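PDB 3EEF: N-carbamoylsarcosine amidase related protein from Thermoplasma acidophilum, which binds a zinc ion and, as a member of the isochorismatase-like hydrolases, probably acts as an amidase that hydrolyses N-carbamoylsarcosine. Local coordinates for residues G42-Y47 / N108-V113; K33-F38 / V114-D119; V6-V11 / R125-D130. All coordinates share one frame; numbering follows the deposited sequence.

The chain opens with strand 3-8, whose last residues and following turn (6-11) open the longest loop, closed by interaction 3 at helix segment 125-130. Helix 22-40 follows and supplies 33-38, and after its last turn 42-47 leads into strand 45-50. The chain returns at 108-113, closing interaction 1, and runs on as 114-119, closing interaction 2, before entering helix 123-133. The loops nest without crossing: interaction 1 inside interaction 2, and both inside interaction 3. The parallel sheet, with strand 3-8 between 45-50 and 112-116, is tied to helix 22-40 by interaction 2 and, on its other face, to helix 123-133 by interaction 3; interaction 1 joins two helix-to-strand turns across strand 3-8.

Interaction 1: G42-Y47 / N108-V113; sequences GLPVVY and NGIDTV
Pro-44 lays the CG corner of its ring over the CB of Asn-108, with Pro-44 CG 3.9 Å from Asn-108 CB. The ring and the asparagine side chain lie alongside one another, pointing opposite ways, so the ring brushes the aliphatic root of the asparagine, and Asn-108 CG is still only 4.1 Å from Pro-44 CG. Ile-110 comes in differently, tip to tip: its CD1 lies 3.9 Å from the same Pro-44 CG and 4.2 Å from Pro-44 CD. The isoleucine holds CG1 beside its backbone N (chi1 -63°), and from there CD1 can reach the ring. One proline corner thus meets both partners by van der Waals contact. The amide of Asn-108 is occupied apart from this, since its ND2 gives a hydrogen bond to the carbonyl of Ile-104, one turn back in the preceding helix.

Both segments are helix-to-strand turns of the alternating alpha/beta fold, and each begins with a Schellman motif. Gly-42 and Gly-109 are the C-prime residues, and their positive phi angles (78° and 62°) suit glycine. The backbone N of Leu-43 returns to Phe-38 O, while that of Ile-110 returns to Leu-105 O. The strands that follow are not sheet neighbours, because strand 3-8 runs between them. Its Ala-4 touches both Pro-44 and Ile-110, so the intervening strand also takes part in the packing. Proline also fits a strand entry here: it has no N-H to offer, yet its backbone still pairs with Leu-5. Asp-55 of a second subunit packs against Asn-108.

Interaction 2: K33-F38 / V114-D119; sequences KVIETF and VLIGLD
Val-114 keeps CG1 anti to its backbone N (chi1 -178°), which leaves CG2 beside that N and directed at the ring of Phe-38. Ile-116 is extended through its second torsion (chi2 178°), and this carries CD1 out to the helix, to Val-34 and Ile-35. At the first meeting point Val-114 CG2 is 3.7 Å from Phe-38 CZ, and the two side chains cross obliquely. At the second, Ile-116 CD1 lies 4.3 Å from Val-34 CB and 4.2 Å from Ile-35 CG1, filling the space beside two consecutive helix residues. Branched aliphatic groups suit both strand positions: they favour extended backbone and present a broad apolar surface. On the helix, Val-34 O takes two donors, Phe-38 N at 3.2 Å and Thr-37 OG1 at 3.0 Å, so the threonine hydroxyl is satisfied within its own helix.

The axes of 33-38 and 114-116 run roughly antiparallel, 147° between N-to-C directions, as expected where a helix covers a parallel sheet, and approach to 10.6 Å. After Ile-116 the chain turns at Gly-117, whose backbone angles suit a residue without a side chain. Helix 22-40 also rests on Leu-5 of strand 3-8 and Val-141 of strand 137-141, the strands flanking 112-116 on its two sides.

Interaction 3: V6-V11 / R125-D130; sequences VVVDMV and RHTAAD
Strand 6-8 and helix 125-130 come closest at Val-8 and Thr-127, whose CA atoms are 8.4 Å apart, a spacing bridged by side chains with no hydrogen bond across. Residue alternation along the strand turns Val-6 and Val-8 to this helix, while Val-7 goes to the other face and meets Ile-35 of helix 22-40. Thr-127 stands against both valines: its CG2 is 4.4 Å from Val-6 CG1, and its OG1 is 4.3 Å from Val-8 CG2. With chi1 at -56°, the methyl is anti to the backbone N and the hydroxyl beside it, where OG1 can bond to Cys-123 O of the same helix and Gly-95 N from a distant part of the chain. Threonine suits this buried place because it offers a methyl to the sheet while its oxygen is satisfied.

In this alpha/beta fold, helix 123-133 follows strand 112-116, the neighbour of strand 3-8. Val-8 ends its strand near the metal site: its side chain is about 9 Å from the zinc ion, and the next residue, Asp-9, accepts a hydrogen bond through OD1 from the N of the zinc ligand Asp-50. On the helix's outer side, His-126 NE2 bonds Tyr-161 OH of a third subunit.

Interaction 1: G42-Y47 / N108-V113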
loop_
_atom_site.group_PDB
_atom_site.type_symbol
_atom_site.label_atom_id
_atom_site.label_comp_id
_atom_site.label_asym_id
_atom_site.label_seq_id
_atom_site.Cartn_x
_atom_site.Cartn_y
_atom_site.Cartn_z
ATOM N N GLY A 42 -19.703 -11.982 19.074
ATOM C CA GLY A 42 -20.029 -11.474 17.730
ATOM C C GLY A 42 -18.953 -10.652 17.017
ATOM O O GLY A 42 -19.139 -10.225 15.885
ATOM N N LEU A 43 -17.825 -10.417 17.665
ATOM C CA LEU A 43 -16.774 -9.559 17.100
ATOM C C LEU A 43 -15.946 -10.332 16.081
ATOM O O LEU A 43 -15.805 -11.543 16.206
ATOM C CB LEU A 43 -15.872 -9.028 18.216
ATOM C CG LEU A 43 -16.539 -8.135 19.269
ATOM C CD1 LEU A 43 -15.691 -8.066 20.507
ATOM C CD2 LEU A 43 -16.777 -6.733 18.710
ATOM N N PRO A 44 -15.353 -9.624 15.097
ATOM C CA PRO A 44 -14.628 -10.283 14.021
ATOM C C PRO A 44 -13.385 -11.054 14.488
ATOM O O PRO A 44 -12.626 -10.589 15.343
ATOM C CB PRO A 44 -14.217 -9.125 13.101
ATOM C CG PRO A 44 -14.967 -7.933 13.563
ATOM C CD PRO A 44 -15.252 -8.160 15.004
ATOM N N VAL A 45 -13.205 -12.228 13.902
ATOM C CA VAL A 45 -12.024 -13.062 14.124
ATOM C C VAL A 45 -11.394 -13.311 12.769
ATOM O O VAL A 45 -12.070 -13.770 11.848
ATOM C CB VAL A 45 -12.404 -14.378 14.741
ATOM C CG1 VAL A 45 -11.203 -15.362 14.688
ATOM C CG2 VAL A 45 -12.917 -14.150 16.184
ATOM N N VAL A 46 -10.110 -12.978 12.644
ATOM C CA VAL A 46 -9.399 -13.086 11.389
ATOM C C VAL A 46 -8.105 -13.886 11.538
ATOM O O VAL A 46 -7.212 -13.491 12.267
ATOM C CB VAL A 46 -9.028 -11.680 10.862
ATOM C CG1 VAL A 46 -8.307 -11.804 9.513
ATOM C CG2 VAL A 46 -10.288 -10.781 10.778
ATOM N N TYR A 47 -8.015 -14.995 10.824
ATOM C CA TYR A 47 -6.812 -15.781 10.797
ATOM C C TYR A 47 -5.969 -15.284 9.647
ATOM O O TYR A 47 -6.460 -15.153 8.533
ATOM C CB TYR A 47 -7.124 -17.269 10.592
ATOM C CG TYR A 47 -7.895 -17.951 11.721
ATOM C CD1 TYR A 47 -7.246 -18.773 12.643
ATOM C CD2 TYR A 47 -9.267 -17.792 11.850
ATOM C CE1 TYR A 47 -7.957 -19.411 13.655
ATOM C CE2 TYR A 47 -9.981 -18.418 12.872
ATOM C CZ TYR A 47 -9.326 -19.226 13.766
ATOM O OH TYR A 47 -10.050 -19.855 14.765
ATOM N N ASN A 108 -15.722 -3.475 9.216
ATOM C CA ASN A 108 -16.421 -3.779 10.469
ATOM C C ASN A 108 -16.165 -2.652 11.505
ATOM O O ASN A 108 -16.331 -2.851 12.683
ATOM C CB ASN A 108 -16.029 -5.176 10.998
ATOM C CG ASN A 108 -16.474 -6.360 10.060
ATOM O OD1 ASN A 108 -17.477 -7.041 10.312
ATOM N ND2 ASN A 108 -15.707 -6.618 9.016
ATOM N N GLY A 109 -15.778 -1.460 11.037
ATOM C CA GLY A 109 -15.619 -0.273 11.893
ATOM C C GLY A 109 -14.581 -0.357 13.007
ATOM O O GLY A 109 -14.650 0.415 13.978
ATOM N N ILE A 110 -13.591 -1.250 12.851
ATOM C CA ILE A 110 -12.660 -1.616 13.927
ATOM C C ILE A 110 -11.682 -0.506 14.286
ATOM O O ILE A 110 -11.204 0.200 13.413
ATOM C CB ILE A 110 -11.839 -2.858 13.564
ATOM C CG1 ILE A 110 -12.754 -4.064 13.381
ATOM C CG2 ILE A 110 -10.798 -3.153 14.629
ATOM C CD1 ILE A 110 -13.727 -4.312 14.523
ATOM N N ASP A 111 -11.393 -0.352 15.579
ATOM C CA ASP A 111 -10.402 0.636 16.015
ATOM C C ASP A 111 -9.282 0.053 16.900
ATOM O O ASP A 111 -8.332 0.750 17.245
ATOM C CB ASP A 111 -11.103 1.796 16.734
ATOM C CG ASP A 111 -11.780 1.351 18.023
ATOM O OD1 ASP A 111 -11.597 0.179 18.412
ATOM O OD2 ASP A 111 -12.499 2.165 18.631
ATOM N N THR A 112 -9.376 -1.230 17.241
ATOM C CA THR A 112 -8.408 -1.889 18.087
ATOM C C THR A 112 -8.195 -3.290 17.563
ATOM O O THR A 112 -9.177 -3.997 17.265
ATOM C CB THR A 112 -8.914 -1.982 19.522
ATOM O OG1 THR A 112 -9.242 -0.671 19.980
ATOM C CG2 THR A 112 -7.841 -2.598 20.479
ATOM N N VAL A 113 -6.934 -3.699 17.442
ATOM C CA VAL A 113 -6.638 -5.080 17.082
ATOM C C VAL A 113 -6.153 -5.815 18.288
ATOM O O VAL A 113 -5.350 -5.299 19.071
ATOM C CB VAL A 113 -5.578 -5.203 15.930
ATOM C CG1 VAL A 113 -6.197 -4.701 14.602
ATOM C CG2 VAL A 113 -4.305 -4.473 16.272
#

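Interaction 2: K33-F38 / V114-D119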
loop_
_atom_site.group_PDB
_atom_site.type_symbol
_atom_site.label_atom_id
_atom_site.label_comp_id
_atom_site.label_asym_id
_atom_site.label_seq_id
_atom_site.Cartn_x
_atom_site.Cartn_y
_atom_site.Cartn_z
ATOM N N LYS A 33 -9.318 -19.975 23.970
ATOM C CA LYS A 33 -10.102 -19.220 24.947
ATOM C C LYS A 33 -10.406 -17.822 24.433
ATOM O O LYS A 33 -11.533 -17.358 24.520
ATOM C CB LYS A 33 -9.326 -19.151 26.263
ATOM C CG LYS A 33 -9.998 -18.388 27.393
ATOM C CD LYS A 33 -9.241 -18.651 28.721
ATOM C CE LYS A 33 -10.167 -18.704 29.940
ATOM N NZ LYS A 33 -9.437 -19.122 31.202
ATOM N N VAL A 34 -9.390 -17.160 23.877
ATOM C CA VAL A 34 -9.569 -15.811 23.324
ATOM C C VAL A 34 -10.473 -15.870 22.102
ATOM O O VAL A 34 -11.439 -15.108 21.985
ATOM C CB VAL A 34 -8.234 -15.167 22.960
ATOM C CG1 VAL A 34 -8.448 -13.836 22.197
ATOM C CG2 VAL A 34 -7.407 -14.946 24.234
ATOM N N ILE A 35 -10.196 -16.811 21.215
ATOM C CA ILE A 35 -11.025 -16.949 20.032
ATOM C C ILE A 35 -12.502 -17.154 20.419
ATOM O O ILE A 35 -13.394 -16.482 19.883
ATOM C CB ILE A 35 -10.535 -18.098 19.136
ATOM C CG1 ILE A 35 -9.173 -17.739 18.515
ATOM C CG2 ILE A 35 -11.517 -18.355 18.031
ATOM C CD1 ILE A 35 -8.423 -18.930 17.871
ATOM N N GLU A 36 -12.743 -18.073 21.358
ATOM C CA GLU A 36 -14.106 -18.437 21.783
ATOM C C GLU A 36 -14.921 -17.241 22.310
ATOM O O GLU A 36 -16.071 -17.062 21.918
ATOM C CB GLU A 36 -14.065 -19.586 22.814
ATOM N N THR A 37 -14.322 -16.426 23.175
ATOM C CA THR A 37 -15.006 -15.261 23.739
ATOM C C THR A 37 -15.364 -14.233 22.638
ATOM O O THR A 37 -16.442 -13.640 22.643
ATOM C CB THR A 37 -14.148 -14.553 24.800
ATOM O OG1 THR A 37 -13.114 -13.828 24.140
ATOM C CG2 THR A 37 -13.502 -15.540 25.771
ATOM N N PHE A 38 -14.460 -14.031 21.688
ATOM C CA PHE A 38 -14.731 -13.101 20.577
ATOM C C PHE A 38 -15.927 -13.554 19.749
ATOM O O PHE A 38 -16.787 -12.742 19.372
ATOM C CB PHE A 38 -13.500 -12.928 19.676
ATOM C CG PHE A 38 -12.695 -11.732 20.014
ATOM C CD1 PHE A 38 -11.910 -11.714 21.148
ATOM C CD2 PHE A 38 -12.733 -10.599 19.209
ATOM C CE1 PHE A 38 -11.169 -10.572 21.479
ATOM C CE2 PHE A 38 -11.994 -9.473 19.539
ATOM C CZ PHE A 38 -11.217 -9.461 20.674
ATOM N N VAL A 114 -6.678 -7.008 18.478
ATOM C CA VAL A 114 -6.151 -7.890 19.529
ATOM C C VAL A 114 -5.361 -8.963 18.855
ATOM O O VAL A 114 -5.878 -9.648 17.975
ATOM C CB VAL A 114 -7.266 -8.532 20.355
ATOM C CG1 VAL A 114 -6.654 -9.392 21.454
ATOM C CG2 VAL A 114 -8.154 -7.441 20.932
ATOM N N LEU A 115 -4.104 -9.092 19.245
ATOM C CA LEU A 115 -3.140 -9.954 18.534
ATOM C C LEU A 115 -2.764 -11.192 19.347
ATOM O O LEU A 115 -2.361 -11.090 20.490
ATOM C CB LEU A 115 -1.854 -9.168 18.246
ATOM C CG LEU A 115 -1.964 -7.934 17.382
ATOM C CD1 LEU A 115 -0.593 -7.251 17.252
ATOM C CD2 LEU A 115 -2.520 -8.318 16.012
ATOM N N ILE A 116 -2.909 -12.359 18.750
ATOM C CA ILE A 116 -2.385 -13.574 19.323
ATOM C C ILE A 116 -1.703 -14.397 18.226
ATOM O O ILE A 116 -1.926 -14.153 17.022
ATOM C CB ILE A 116 -3.519 -14.389 19.991
ATOM C CG1 ILE A 116 -4.481 -14.979 18.967
ATOM C CG2 ILE A 116 -4.293 -13.511 20.990
ATOM C CD1 ILE A 116 -5.579 -15.841 19.614
ATOM N N GLY A 117 -0.867 -15.352 18.637
ATOM C CA GLY A 117 -0.252 -16.321 17.711
ATOM C C GLY A 117 1.270 -16.287 17.671
ATOM O O GLY A 117 1.917 -15.881 18.623
ATOM N N LEU A 118 1.816 -16.650 16.519
ATOM C CA LEU A 118 3.242 -16.905 16.317
ATOM C C LEU A 118 3.897 -15.901 15.382
ATOM O O LEU A 118 3.463 -15.752 14.232
ATOM C CB LEU A 118 3.424 -18.315 15.710
ATOM C CG LEU A 118 2.701 -19.332 16.559
ATOM C CD1 LEU A 118 2.937 -20.701 16.023
ATOM C CD2 LEU A 118 3.089 -19.167 18.074
ATOM N N ASP A 119 4.925 -15.188 15.843
ATOM C CA ASP A 119 5.335 -15.117 17.249
ATOM C C ASP A 119 5.690 -13.691 17.595
ATOM O O ASP A 119 5.756 -12.823 16.712
ATOM C CB ASP A 119 6.517 -16.060 17.534
ATOM C CG ASP A 119 7.633 -15.922 16.542
ATOM O OD1 ASP A 119 8.171 -14.800 16.446
ATOM O OD2 ASP A 119 7.988 -16.936 15.898
#

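Interaction 3: V6-V11 / R125-D130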
loop_
_atom_site.group_PDB
_atom_site.type_symbol
_atom_site.label_atom_id
_atom_site.label_comp_id
_atom_site.label_asym_id
_atom_site.label_seq_id
_atom_site.Cartn_x
_atom_site.Cartn_y
_atom_site.Cartn_z
ATOM N N VAL A 6 -7.024 -10.821 15.671
ATOM C CA VAL A 6 -6.171 -11.245 14.571
ATOM C C VAL A 6 -5.310 -12.381 15.090
ATOM O O VAL A 6 -4.557 -12.188 16.042
ATOM C CB VAL A 6 -5.297 -10.084 14.017
ATOM C CG1 VAL A 6 -4.421 -10.560 12.878
ATOM C CG2 VAL A 6 -6.178 -8.952 13.537
ATOM N N VAL A 7 -5.473 -13.564 14.492
ATOM C CA VAL A 7 -4.813 -14.787 14.951
ATOM C C VAL A 7 -3.681 -15.122 14.001
ATOM O O VAL A 7 -3.927 -15.623 12.880
ATOM C CB VAL A 7 -5.772 -15.996 15.004
ATOM C CG1 VAL A 7 -5.064 -17.141 15.643
ATOM C CG2 VAL A 7 -7.085 -15.691 15.797
ATOM N N VAL A 8 -2.447 -14.869 14.441
ATOM C CA VAL A 8 -1.284 -14.934 13.533
ATOM C C VAL A 8 -0.570 -16.316 13.465
ATOM O O VAL A 8 -0.039 -16.767 14.460
ATOM C CB VAL A 8 -0.232 -13.838 13.888
ATOM C CG1 VAL A 8 0.901 -13.819 12.827
ATOM C CG2 VAL A 8 -0.927 -12.425 14.035
ATOM N N ASP A 9 -0.595 -16.969 12.297
ATOM C CA ASP A 9 0.229 -18.171 12.024
ATOM C C ASP A 9 0.073 -19.343 12.987
ATOM O O ASP A 9 1.039 -20.082 13.256
ATOM C CB ASP A 9 1.729 -17.797 11.905
ATOM C CG ASP A 9 2.075 -17.167 10.550
ATOM O OD1 ASP A 9 1.498 -17.576 9.503
ATOM O OD2 ASP A 9 2.937 -16.257 10.540
HETATM N N MSE A 10 -1.136 -19.569 13.473
HETATM C CA MSE A 10 -1.372 -20.738 14.314
HETATM C C MSE A 10 -1.566 -21.932 13.383
HETATM O O MSE A 10 -2.672 -22.453 13.261
HETATM C CB MSE A 10 -2.587 -20.537 15.222
HETATM C CG MSE A 10 -2.417 -19.447 16.287
HETATM SE SE MSE A 10 -1.107 -19.885 17.646
HETATM C CE MSE A 10 -2.175 -21.054 18.808
ATOM N N VAL A 11 -0.485 -22.337 12.709
ATOM C CA VAL A 11 -0.569 -23.341 11.652
ATOM C C VAL A 11 0.272 -24.563 12.020
ATOM O O VAL A 11 1.144 -24.487 12.875
ATOM C CB VAL A 11 -0.169 -22.750 10.261
ATOM C CG1 VAL A 11 -1.065 -21.546 9.943
ATOM C CG2 VAL A 11 1.320 -22.329 10.239
ATOM N N ARG A 125 4.711 -9.211 15.817
ATOM C CA ARG A 125 5.285 -7.906 15.990
ATOM C C ARG A 125 5.159 -7.051 14.732
ATOM O O ARG A 125 4.870 -5.834 14.792
ATOM C CB ARG A 125 6.751 -8.074 16.381
ATOM C CG ARG A 125 7.403 -6.781 16.753
ATOM C CD ARG A 125 8.876 -6.934 16.993
ATOM N NE ARG A 125 9.184 -7.802 18.125
ATOM C CZ ARG A 125 10.351 -7.798 18.765
ATOM N NH1 ARG A 125 11.317 -6.953 18.430
ATOM N NH2 ARG A 125 10.531 -8.608 19.793
ATOM N N HIS A 126 5.424 -7.693 13.598
ATOM C CA HIS A 126 5.347 -7.051 12.293
ATOM C C HIS A 126 3.920 -6.649 11.958
ATOM O O HIS A 126 3.666 -5.553 11.486
ATOM C CB HIS A 126 5.975 -7.953 11.228
ATOM C CG HIS A 126 7.467 -7.877 11.211
ATOM N ND1 HIS A 126 8.249 -8.547 12.123
ATOM C CD2 HIS A 126 8.315 -7.128 10.467
ATOM C CE1 HIS A 126 9.517 -8.241 11.914
ATOM N NE2 HIS A 126 9.589 -7.398 10.905
ATOM N N THR A 127 2.983 -7.544 12.206
ATOM C CA THR A 127 1.577 -7.202 12.139
ATOM C C THR A 127 1.247 -5.999 13.041
ATOM O O THR A 127 0.493 -5.115 12.639
ATOM C CB THR A 127 0.761 -8.410 12.540
ATOM O OG1 THR A 127 1.150 -9.478 11.670
ATOM C CG2 THR A 127 -0.762 -8.140 12.406
ATOM N N ALA A 128 1.808 -5.970 14.247
ATOM C CA ALA A 128 1.585 -4.874 15.223
ATOM C C ALA A 128 2.022 -3.542 14.630
ATOM O O ALA A 128 1.290 -2.552 14.667
ATOM C CB ALA A 128 2.368 -5.144 16.512
ATOM N N ALA A 129 3.222 -3.541 14.066
ATOM C CA ALA A 129 3.810 -2.370 13.426
ATOM C C ALA A 129 2.864 -1.775 12.405
ATOM O O ALA A 129 2.574 -0.564 12.412
ATOM C CB ALA A 129 5.158 -2.759 12.755
ATOM N N ASP A 130 2.368 -2.627 11.530
ATOM C CA ASP A 130 1.466 -2.157 10.469
ATOM C C ASP A 130 0.144 -1.627 10.994
ATOM O O ASP A 130 -0.438 -0.746 10.375
ATOM C CB ASP A 130 1.194 -3.255 9.467
ATOM C CG ASP A 130 2.239 -3.310 8.357
ATOM O OD1 ASP A 130 2.881 -2.267 8.090
ATOM O OD2 ASP A 130 2.400 -4.400 7.752
#